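Giardin subunit alpha-1 (Giardia intestinalis, PDB 4EVF) is an annexin that binds calcium and, in a calcium-dependent way, phospholipids such as phosphatidylserine, and is involved in parasite attachment to the intestinal mucosa. Local coordinates at residues Ala8-Lys12 with Tyr42-Lys48; Glu147-Arg151 with Asp176-Pro182; Met272-Glu277 with Leu288-Val294. All coordinates share one frame; numbering follows the deposited sequence.

How the interactions relate
Followed from the N terminus, the three contacts come one after another along the chain, and none nests in or crosses another. Interaction 1 closes a mostly helical loop of 29 residues between helices 4-16 and 32-46, in the predicted first annexin repeat. Interaction 2 closes 24 residues, fastening the connection between helices 135-145 and 155-167, which lies between the predicted second and third repeats, to the end of helix 171-180 of the third. Interaction 3 closes the shortest loop, ten residues, pairing helices 272-279 and 284-292 of the predicted fourth repeat. The centres of interactions 1 and 2 lie about 44 Å apart, on opposite sides of the chain's centre; interaction 3 lies about 28 Å from interaction 1 and 34 Å from interaction 2, centre to centre.

Interaction 1 (Ala8-Lys12 with Tyr42-Lys48); sequences ANELK and YVASYGK
Y42, K48 and K12 converge from the two segments on one carboxylate oxygen, OD2 of D53: the Y42 hydroxyl hydrogen-bonds to it, K48 NZ forms a salt bridge and K12 NZ a long, weak ion pair. Here helices 4-16 and 32-46 of the predicted first annexin repeat meet, their segments 8-12 and 42-46 crossing at -70°. The shared anion probably makes the 3.2 Å approach of K12 NZ and K48 NZ tolerable. Nearby, A8, whose small side chain lets the backbones come near, sets its CB 4.1 Å from CB of Y42. Its carbonyl oxygen already accepts the backbone N-H of K12, and lies at the edges of both tyrosine rings, 3.7 Å from Y42 CD1. The long aliphatic chain of K12 suits a place over a ring face with its amine near a carboxylate. It leaves its helix with CG anti to the backbone N, then bends at chi2 (73°), which lays the methylenes across the Y46 ring and brings the amine beyond it. S45 CB covers the opposite face of that ring, and the Y46 hydroxyl reaches to 3.2 Å from N9 CA. K12 CD makes a CH-pi contact, 3.7 Å from the Y46 ring centroid and only 3° off its normal.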
loop_
_atom_site.group_PDB
_atom_site.type_symbol
_atom_site.label_atom_id
_atom_site.label_comp_id
_atom_site.label_asym_id
_atom_site.label_seq_id
_atom_site.Cartn_x
_atom_site.Cartn_y
_atom_site.Cartn_z
ATOM N N ALA A 8 1.481 25.341 -8.626
ATOM C CA ALA A 8 2.880 25.382 -8.216
ATOM C C ALA A 8 3.130 26.622 -7.361
ATOM O O ALA A 8 3.912 26.580 -6.406
ATOM C CB ALA A 8 3.811 25.351 -9.428
ATOM N N ASN A 9 2.462 27.725 -7.697
ATOM C CA ASN A 9 2.574 28.944 -6.889
ATOM C C ASN A 9 1.957 28.780 -5.498
ATOM O O ASN A 9 2.541 29.216 -4.498
ATOM C CB ASN A 9 1.962 30.162 -7.594
ATOM C CG ASN A 9 2.172 31.455 -6.804
ATOM O OD1 ASN A 9 1.273 31.926 -6.102
ATOM N ND2 ASN A 9 3.377 32.012 -6.893
ATOM N N GLU A 10 0.776 28.169 -5.433
ATOM C CA GLU A 10 0.172 27.847 -4.135
ATOM C C GLU A 10 1.173 27.104 -3.270
ATOM O O GLU A 10 1.403 27.446 -2.102
ATOM C CB GLU A 10 -1.057 26.962 -4.304
ATOM C CG GLU A 10 -2.238 27.617 -4.995
ATOM C CD GLU A 10 -3.436 26.690 -5.056
ATOM O OE1 GLU A 10 -3.995 26.355 -3.980
ATOM O OE2 GLU A 10 -3.807 26.280 -6.177
ATOM N N LEU A 11 1.765 26.069 -3.848
ATOM C CA LEU A 11 2.758 25.274 -3.135
ATOM C C LEU A 11 3.960 26.094 -2.677
ATOM O O LEU A 11 4.450 25.914 -1.564
ATOM C CB LEU A 11 3.202 24.078 -3.980
ATOM C CG LEU A 11 2.189 22.933 -3.954
ATOM C CD1 LEU A 11 2.399 21.971 -5.128
ATOM C CD2 LEU A 11 2.254 22.205 -2.612
ATOM N N LYS A 12 4.432 26.994 -3.534
ATOM C CA LYS A 12 5.562 27.861 -3.204
ATOM C C LYS A 12 5.296 28.658 -1.927
ATOM O O LYS A 12 6.153 28.770 -1.043
ATOM C CB LYS A 12 5.821 28.831 -4.361
ATOM C CG LYS A 12 7.004 29.756 -4.143
ATOM C CD LYS A 12 8.318 29.001 -4.264
ATOM C CE LYS A 12 9.519 29.901 -3.997
ATOM N NZ LYS A 12 10.778 29.097 -3.920
ATOM N N TYR A 42 6.595 23.275 -11.133
ATOM C CA TYR A 42 7.313 23.869 -10.026
ATOM C C TYR A 42 8.793 24.066 -10.332
ATOM O O TYR A 42 9.353 25.136 -10.066
ATOM C CB TYR A 42 7.131 23.016 -8.773
ATOM C CG TYR A 42 7.705 23.670 -7.544
ATOM C CD1 TYR A 42 6.906 24.444 -6.707
ATOM C CD2 TYR A 42 9.047 23.530 -7.228
ATOM C CE1 TYR A 42 7.438 25.054 -5.569
ATOM C CE2 TYR A 42 9.582 24.127 -6.095
ATOM C CZ TYR A 42 8.775 24.886 -5.276
ATOM O OH TYR A 42 9.321 25.476 -4.157
ATOM N N VAL A 43 9.442 23.044 -10.882
ATOM C CA VAL A 43 10.880 23.140 -11.097
ATOM C C VAL A 43 11.181 24.122 -12.237
ATOM O O VAL A 43 12.146 24.874 -12.167
ATOM C CB VAL A 43 11.558 21.766 -11.335
ATOM C CG1 VAL A 43 11.175 21.199 -12.690
ATOM C CG2 VAL A 43 13.062 21.910 -11.232
ATOM N N ALA A 44 10.339 24.115 -13.268
ATOM C CA ALA A 44 10.448 25.086 -14.357
ATOM C C ALA A 44 10.337 26.521 -13.823
ATOM O O ALA A 44 11.143 27.394 -14.163
ATOM C CB ALA A 44 9.375 24.821 -15.418
ATOM N N SER A 45 9.344 26.747 -12.966
ATOM C CA SER A 45 9.065 28.079 -12.436
ATOM C C SER A 45 10.124 28.612 -11.494
ATOM O O SER A 45 10.471 29.787 -11.558
ATOM C CB SER A 45 7.722 28.100 -11.707
ATOM O OG SER A 45 6.672 27.865 -12.614
ATOM N N TYR A 46 10.624 27.757 -10.612
ATOM C CA TYR A 46 11.480 28.215 -9.525
ATOM C C TYR A 46 12.898 27.662 -9.599
ATOM O O TYR A 46 13.773 28.076 -8.840
ATOM C CB TYR A 46 10.833 27.894 -8.170
ATOM C CG TYR A 46 9.414 28.402 -8.067
ATOM C CD1 TYR A 46 8.347 27.525 -8.031
ATOM C CD2 TYR A 46 9.142 29.769 -8.033
ATOM C CE1 TYR A 46 7.045 27.984 -7.950
ATOM C CE2 TYR A 46 7.841 30.240 -7.956
ATOM C CZ TYR A 46 6.793 29.337 -7.912
ATOM O OH TYR A 46 5.487 29.779 -7.837
ATOM N N GLY A 47 13.129 26.734 -10.518
ATOM C CA GLY A 47 14.463 26.200 -10.731
ATOM C C GLY A 47 14.972 25.341 -9.587
ATOM O O GLY A 47 16.181 25.140 -9.424
ATOM N N LYS A 48 14.046 24.839 -8.780
ATOM C CA LYS A 48 14.387 23.938 -7.674
ATOM C C LYS A 48 13.393 22.789 -7.660
ATOM O O LYS A 48 12.222 22.980 -7.960
ATOM C CB LYS A 48 14.347 24.671 -6.319
ATOM C CG LYS A 48 15.537 25.588 -6.046
ATOM C CD LYS A 48 15.492 26.176 -4.633
ATOM C CE LYS A 48 14.873 27.580 -4.592
ATOM N NZ LYS A 48 13.427 27.625 -4.970
#

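Interaction 2 (Glu147-Arg151 with Asp176-Pro182); sequences ERVSR and DFFGTVP
R148 reaches from the loop to the carbonyl-rich end of helix 171-180, where its NH1 donates to two backbone oxygens, F178 O at 2.9 Å and V181 O at 2.7 Å. Both acceptors lie somewhat out of the guanidinium plane, and G179 O sits over one face of the group. A bend at chi2 (-84°) turns the chain toward these carbonyls, whose partial negative charge suits a cation. Next to it the backbone joins in: V149 N donates to T180 O at 2.7 Å in the carbonyl plane, while V149 O rests 3.4 Å from P182 CD.

R151 is the second arm. Its NE comes 3.4 Å from CD2 at the edge of the F177 ring, guanidinium and ring planes being 66° apart, and V181 CG2 packs on its CD. NH1 makes a long salt bridge of 3.9 Å with D176 OD2, and one water links R151 NH2 to the same oxygen. A second water donates to V149 O and to T180 OG1, which itself donates to D176 O at 2.6 Å; a third joins E147 N to G179 O.

Farther out, W143 makes a cation-pi contact with R148, and E158 forms a salt bridge with R151 NE. E185 binds S150 OG and R151 N, just beyond P182, the N-cap residue of helix 183-196. The arrangement is consistent with the linker between the predicted second and third annexin repeats, an extended stretch of loop bound across a helix end mainly through backbone carbonyls and arginines.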
loop_
_atom_site.group_PDB
_atom_site.type_symbol
_atom_site.label_atom_id
_atom_site.label_comp_id
_atom_site.label_asym_id
_atom_site.label_seq_id
_atom_site.Cartn_x
_atom_site.Cartn_y
_atom_site.Cartn_z
ATOM N N GLU A 147 1.032 -12.422 -12.597
ATOM C CA GLU A 147 0.479 -13.247 -13.672
ATOM C C GLU A 147 -0.829 -13.861 -13.196
ATOM O O GLU A 147 -0.841 -14.952 -12.629
ATOM C CB GLU A 147 1.442 -14.371 -14.051
ATOM C CG GLU A 147 2.739 -13.929 -14.718
ATOM C CD GLU A 147 3.761 -15.054 -14.768
ATOM O OE1 GLU A 147 3.435 -16.168 -14.300
ATOM O OE2 GLU A 147 4.888 -14.830 -15.263
ATOM N N ARG A 148 -1.929 -13.157 -13.416
ATOM C CA ARG A 148 -3.223 -13.634 -12.964
ATOM C C ARG A 148 -3.847 -14.478 -14.069
ATOM O O ARG A 148 -3.736 -14.147 -15.250
ATOM C CB ARG A 148 -4.130 -12.459 -12.603
ATOM C CG ARG A 148 -3.593 -11.569 -11.484
ATOM C CD ARG A 148 -3.925 -12.132 -10.113
ATOM N NE ARG A 148 -2.939 -11.748 -9.104
ATOM C CZ ARG A 148 -2.944 -12.184 -7.842
ATOM N NH1 ARG A 148 -3.884 -13.016 -7.420
ATOM N NH2 ARG A 148 -1.997 -11.786 -7.003
ATOM N N VAL A 149 -4.494 -15.571 -13.680
ATOM C CA VAL A 149 -5.014 -16.544 -14.636
ATOM C C VAL A 149 -6.446 -16.877 -14.273
ATOM O O VAL A 149 -6.730 -17.300 -13.148
ATOM C CB VAL A 149 -4.186 -17.848 -14.609
ATOM C CG1 VAL A 149 -4.890 -18.952 -15.388
ATOM C CG2 VAL A 149 -2.774 -17.609 -15.148
ATOM N N SER A 150 -7.353 -16.684 -15.219
ATOM C CA SER A 150 -8.751 -16.971 -14.972
ATOM C C SER A 150 -8.923 -18.388 -14.454
ATOM O O SER A 150 -8.218 -19.310 -14.871
ATOM C CB SER A 150 -9.578 -16.776 -16.242
ATOM O OG SER A 150 -10.923 -17.141 -16.003
ATOM N N ARG A 151 -9.858 -18.563 -13.531
ATOM C CA ARG A 151 -10.085 -19.879 -12.946
ATOM C C ARG A 151 -11.156 -20.694 -13.679
ATOM O O ARG A 151 -12.151 -20.148 -14.150
ATOM C CB ARG A 151 -10.349 -19.757 -11.446
ATOM C CG ARG A 151 -9.112 -19.205 -10.753
ATOM C CD ARG A 151 -9.028 -19.542 -9.314
ATOM N NE ARG A 151 -8.828 -20.961 -9.041
ATOM C CZ ARG A 151 -7.647 -21.576 -8.980
ATOM N NH1 ARG A 151 -6.522 -20.923 -9.238
ATOM N NH2 ARG A 151 -7.596 -22.863 -8.683
ATOM N N ASP A 176 -0.902 -21.026 -4.941
ATOM C CA ASP A 176 -1.209 -20.807 -6.345
ATOM C C ASP A 176 -2.524 -20.047 -6.495
ATOM O O ASP A 176 -2.630 -19.154 -7.316
ATOM C CB ASP A 176 -1.284 -22.145 -7.081
ATOM C CG ASP A 176 -1.675 -21.980 -8.525
ATOM O OD1 ASP A 176 -0.775 -21.688 -9.340
ATOM O OD2 ASP A 176 -2.878 -22.125 -8.839
ATOM N N PHE A 177 -3.529 -20.397 -5.695
ATOM C CA PHE A 177 -4.813 -19.714 -5.794
ATOM C C PHE A 177 -4.716 -18.223 -5.471
ATOM O O PHE A 177 -5.092 -17.376 -6.273
ATOM C CB PHE A 177 -5.871 -20.358 -4.893
ATOM C CG PHE A 177 -7.174 -19.614 -4.886
ATOM C CD1 PHE A 177 -7.407 -18.609 -3.956
ATOM C CD2 PHE A 177 -8.149 -19.889 -5.835
ATOM C CE1 PHE A 177 -8.600 -17.911 -3.962
ATOM C CE2 PHE A 177 -9.338 -19.211 -5.831
ATOM C CZ PHE A 177 -9.571 -18.214 -4.908
ATOM N N PHE A 178 -4.222 -17.899 -4.280
ATOM C CA PHE A 178 -4.103 -16.499 -3.897
ATOM C C PHE A 178 -3.097 -15.742 -4.775
ATOM O O PHE A 178 -3.263 -14.549 -5.024
ATOM C CB PHE A 178 -3.796 -16.372 -2.398
ATOM C CG PHE A 178 -4.986 -16.654 -1.532
ATOM C CD1 PHE A 178 -5.906 -15.656 -1.265
ATOM C CD2 PHE A 178 -5.209 -17.922 -1.020
ATOM C CE1 PHE A 178 -7.023 -15.909 -0.488
ATOM C CE2 PHE A 178 -6.320 -18.187 -0.257
ATOM C CZ PHE A 178 -7.229 -17.177 0.021
ATOM N N GLY A 179 -2.081 -16.443 -5.271
ATOM C CA GLY A 179 -1.087 -15.816 -6.125
ATOM C C GLY A 179 -1.475 -15.574 -7.580
ATOM O O GLY A 179 -0.818 -14.778 -8.265
ATOM N N THR A 180 -2.534 -16.233 -8.064
ATOM C CA THR A 180 -2.893 -16.132 -9.488
ATOM C C THR A 180 -4.364 -15.825 -9.800
ATOM O O THR A 180 -4.722 -15.580 -10.961
ATOM C CB THR A 180 -2.499 -17.419 -10.282
ATOM O OG1 THR A 180 -3.254 -18.538 -9.805
ATOM C CG2 THR A 180 -1.004 -17.724 -10.156
ATOM N N VAL A 181 -5.228 -15.867 -8.796
ATOM C CA VAL A 181 -6.636 -15.590 -9.043
ATOM C C VAL A 181 -6.821 -14.109 -9.366
ATOM O O VAL A 181 -6.238 -13.251 -8.710
ATOM C CB VAL A 181 -7.544 -15.994 -7.854
ATOM C CG1 VAL A 181 -7.334 -15.057 -6.677
ATOM C CG2 VAL A 181 -9.001 -15.981 -8.277
ATOM N N PRO A 182 -7.621 -13.805 -10.400
ATOM C CA PRO A 182 -7.897 -12.401 -10.708
ATOM C C PRO A 182 -8.808 -11.817 -9.643
ATOM O O PRO A 182 -9.656 -12.532 -9.126
ATOM C CB PRO A 182 -8.612 -12.468 -12.069
ATOM C CG PRO A 182 -8.198 -13.803 -12.659
ATOM C CD PRO A 182 -8.103 -14.714 -11.458
HETATM O O HOH W 1 1.015 -13.682 -10.059
HETATM O O HOH W 2 -5.672 -18.781 -11.171
HETATM O O HOH W 3 -4.734 -23.179 -7.289
#

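Interaction 3 (Met272-Glu277 with Leu288-Val294); sequences MGTDIE and LRTLWRV
G273 and V294 bring the two backbones of this contact together, their CA atoms 5.0 Å apart, in the predicted fourth annexin repeat, where the helical segments 272-277 and 288-292 run nearly antiparallel, at 157°. Helix 284-292 ends in a Schellman motif: R293 takes positive phi, and V294 N returns to R289 O at 3.0 Å. That turn sends V294 back to the neighbouring helix. A chi1 of -60° sets its CG1 anti to the carbonyl carbon and leaves CG2 between the backbone N and the carbonyl carbon, where it meets G273 CA at 3.6 Å, a closeness suited to a residue with no side chain. R289 packs here too, a knob among G273, T274, I276 and E277, with G273 O over a guanidinium face but not bonded to it. The buried side is apolar: I276 CG2 touches L288 CB at 4.0 Å, and M272 SD makes an oblique Met-aromatic contact with W292, whose indole N-H is held by T252.

The solvent side is looser. E277, exposed, offers OE2 in a long salt bridge to R289 NH1, an atom of less certain position, and a water spans T274 OG1 and R289 NH2 by weak bonds. What fixes the arginine comes from its own segment: bent at chi3, it directs NE to V294 O, 2.8 Å away, in the guanidinium plane.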
loop_
_atom_site.group_PDB
_atom_site.type_symbol
_atom_site.label_atom_id
_atom_site.label_comp_id
_atom_site.label_asym_id
_atom_site.label_seq_id
_atom_site.Cartn_x
_atom_site.Cartn_y
_atom_site.Cartn_z
ATOM N N MET A 272 -12.280 6.407 10.937
ATOM C CA MET A 272 -10.869 6.573 10.629
ATOM C C MET A 272 -10.316 7.900 11.130
ATOM O O MET A 272 -9.241 7.940 11.729
ATOM C CB MET A 272 -10.604 6.410 9.132
ATOM C CG MET A 272 -9.132 6.455 8.784
ATOM S SD MET A 272 -8.848 6.316 7.009
ATOM C CE MET A 272 -9.424 4.665 6.780
ATOM N N GLY A 273 -11.047 8.981 10.890
ATOM C CA GLY A 273 -10.653 10.292 11.378
ATOM C C GLY A 273 -10.407 10.324 12.880
ATOM O O GLY A 273 -9.365 10.806 13.346
ATOM N N THR A 274 -11.367 9.810 13.641
ATOM C CA THR A 274 -11.238 9.736 15.097
ATOM C C THR A 274 -10.039 8.905 15.542
ATOM O O THR A 274 -9.301 9.304 16.445
ATOM C CB THR A 274 -12.519 9.161 15.733
ATOM O OG1 THR A 274 -13.598 10.078 15.516
ATOM C CG2 THR A 274 -12.330 8.936 17.239
ATOM N N ASP A 275 -9.843 7.749 14.907
ATOM C CA ASP A 275 -8.725 6.869 15.249
ATOM C C ASP A 275 -7.358 7.483 14.966
ATOM O O ASP A 275 -6.427 7.340 15.764
ATOM C CB ASP A 275 -8.852 5.511 14.546
ATOM C CG ASP A 275 -9.981 4.668 15.114
ATOM O OD1 ASP A 275 -10.573 5.085 16.133
ATOM O OD2 ASP A 275 -10.280 3.596 14.543
ATOM N N ILE A 276 -7.221 8.153 13.825
ATOM C CA ILE A 276 -5.958 8.814 13.518
ATOM C C ILE A 276 -5.693 9.912 14.534
ATOM O O ILE A 276 -4.555 10.131 14.962
ATOM C CB ILE A 276 -5.960 9.415 12.109
ATOM C CG1 ILE A 276 -5.873 8.290 11.072
ATOM C CG2 ILE A 276 -4.801 10.388 11.961
ATOM C CD1 ILE A 276 -6.048 8.756 9.609
ATOM N N GLU A 277 -6.764 10.594 14.914
ATOM C CA GLU A 277 -6.690 11.676 15.882
ATOM C C GLU A 277 -6.065 11.174 17.178
ATOM O O GLU A 277 -5.150 11.785 17.738
ATOM C CB GLU A 277 -8.100 12.200 16.154
ATOM C CG GLU A 277 -8.311 13.631 15.740
ATOM C CD GLU A 277 -7.605 14.596 16.657
ATOM O OE1 GLU A 277 -7.514 14.292 17.865
ATOM O OE2 GLU A 277 -7.138 15.649 16.176
ATOM N N LEU A 288 -2.236 13.498 8.176
ATOM C CA LEU A 288 -2.870 12.272 7.695
ATOM C C LEU A 288 -4.364 12.453 7.414
ATOM O O LEU A 288 -4.854 12.042 6.354
ATOM C CB LEU A 288 -2.627 11.096 8.659
ATOM C CG LEU A 288 -1.199 10.576 8.856
ATOM C CD1 LEU A 288 -1.183 9.408 9.871
ATOM C CD2 LEU A 288 -0.547 10.160 7.524
ATOM N N ARG A 289 -5.079 13.082 8.335
ATOM C CA ARG A 289 -6.493 13.320 8.150
ATOM C C ARG A 289 -6.769 14.174 6.893
ATOM O O ARG A 289 -7.724 13.974 6.237
ATOM C CB ARG A 289 -7.181 13.927 9.375
ATOM C CG ARG A 289 -7.380 13.001 10.562
ATOM C CD ARG A 289 -8.007 13.717 11.740
ATOM N NE ARG A 289 -9.435 13.677 11.614
ATOM C CZ ARG A 289 -10.303 14.061 12.527
ATOM N NH1 ARG A 289 -9.908 14.503 13.679
ATOM N NH2 ARG A 289 -11.575 13.964 12.284
ATOM N N THR A 290 -5.919 15.115 6.587
ATOM C CA THR A 290 -6.058 15.902 5.363
ATOM C C THR A 290 -5.922 14.996 4.131
ATOM O O THR A 290 -6.792 14.976 3.248
ATOM C CB THR A 290 -5.009 17.025 5.291
ATOM O OG1 THR A 290 -5.111 17.859 6.452
ATOM C CG2 THR A 290 -5.221 17.874 4.044
ATOM N N LEU A 291 -4.834 14.237 4.085
ATOM C CA LEU A 291 -4.536 13.385 2.934
ATOM C C LEU A 291 -5.578 12.299 2.705
ATOM O O LEU A 291 -5.859 11.954 1.555
ATOM C CB LEU A 291 -3.132 12.783 3.037
ATOM C CG LEU A 291 -1.970 13.786 3.037
ATOM C CD1 LEU A 291 -0.678 13.157 3.552
ATOM C CD2 LEU A 291 -1.767 14.378 1.631
ATOM N N TRP A 292 -6.159 11.771 3.786
ATOM C CA TRP A 292 -7.129 10.684 3.683
ATOM C C TRP A 292 -8.565 11.194 3.603
ATOM O O TRP A 292 -9.503 10.418 3.462
ATOM C CB TRP A 292 -6.952 9.665 4.816
ATOM C CG TRP A 292 -5.742 8.824 4.617
ATOM C CD1 TRP A 292 -4.525 8.971 5.224
ATOM C CD2 TRP A 292 -5.610 7.727 3.706
ATOM N NE1 TRP A 292 -3.652 8.018 4.756
ATOM C CE2 TRP A 292 -4.296 7.236 3.833
ATOM C CE3 TRP A 292 -6.487 7.094 2.813
ATOM C CZ2 TRP A 292 -3.828 6.153 3.092
ATOM C CZ3 TRP A 292 -6.020 6.013 2.077
ATOM C CH2 TRP A 292 -4.701 5.557 2.220
ATOM N N ARG A 293 -8.709 12.514 3.653
ATOM C CA ARG A 293 -9.997 13.187 3.516
ATOM C C ARG A 293 -10.979 12.796 4.612
ATOM O O ARG A 293 -12.142 12.492 4.348
ATOM C CB ARG A 293 -10.603 12.962 2.125
ATOM C CG ARG A 293 -9.862 13.704 1.034
ATOM C CD ARG A 293 -10.586 13.611 -0.310
ATOM N NE ARG A 293 -9.723 14.070 -1.390
ATOM C CZ ARG A 293 -9.989 13.901 -2.682
ATOM N NH1 ARG A 293 -11.100 13.279 -3.061
ATOM N NH2 ARG A 293 -9.140 14.347 -3.601
ATOM N N VAL A 294 -10.505 12.824 5.838
ATOM C CA VAL A 294 -11.364 12.592 6.953
ATOM C C VAL A 294 -11.091 13.630 8.067
ATOM O O VAL A 294 -10.855 13.264 9.187
ATOM C CB VAL A 294 -11.294 11.146 7.474
ATOM C CG1 VAL A 294 -11.705 10.211 6.379
ATOM C CG2 VAL A 294 -9.948 10.763 7.911
HETATM O O HOH W 4 -12.499 13.260 15.446
#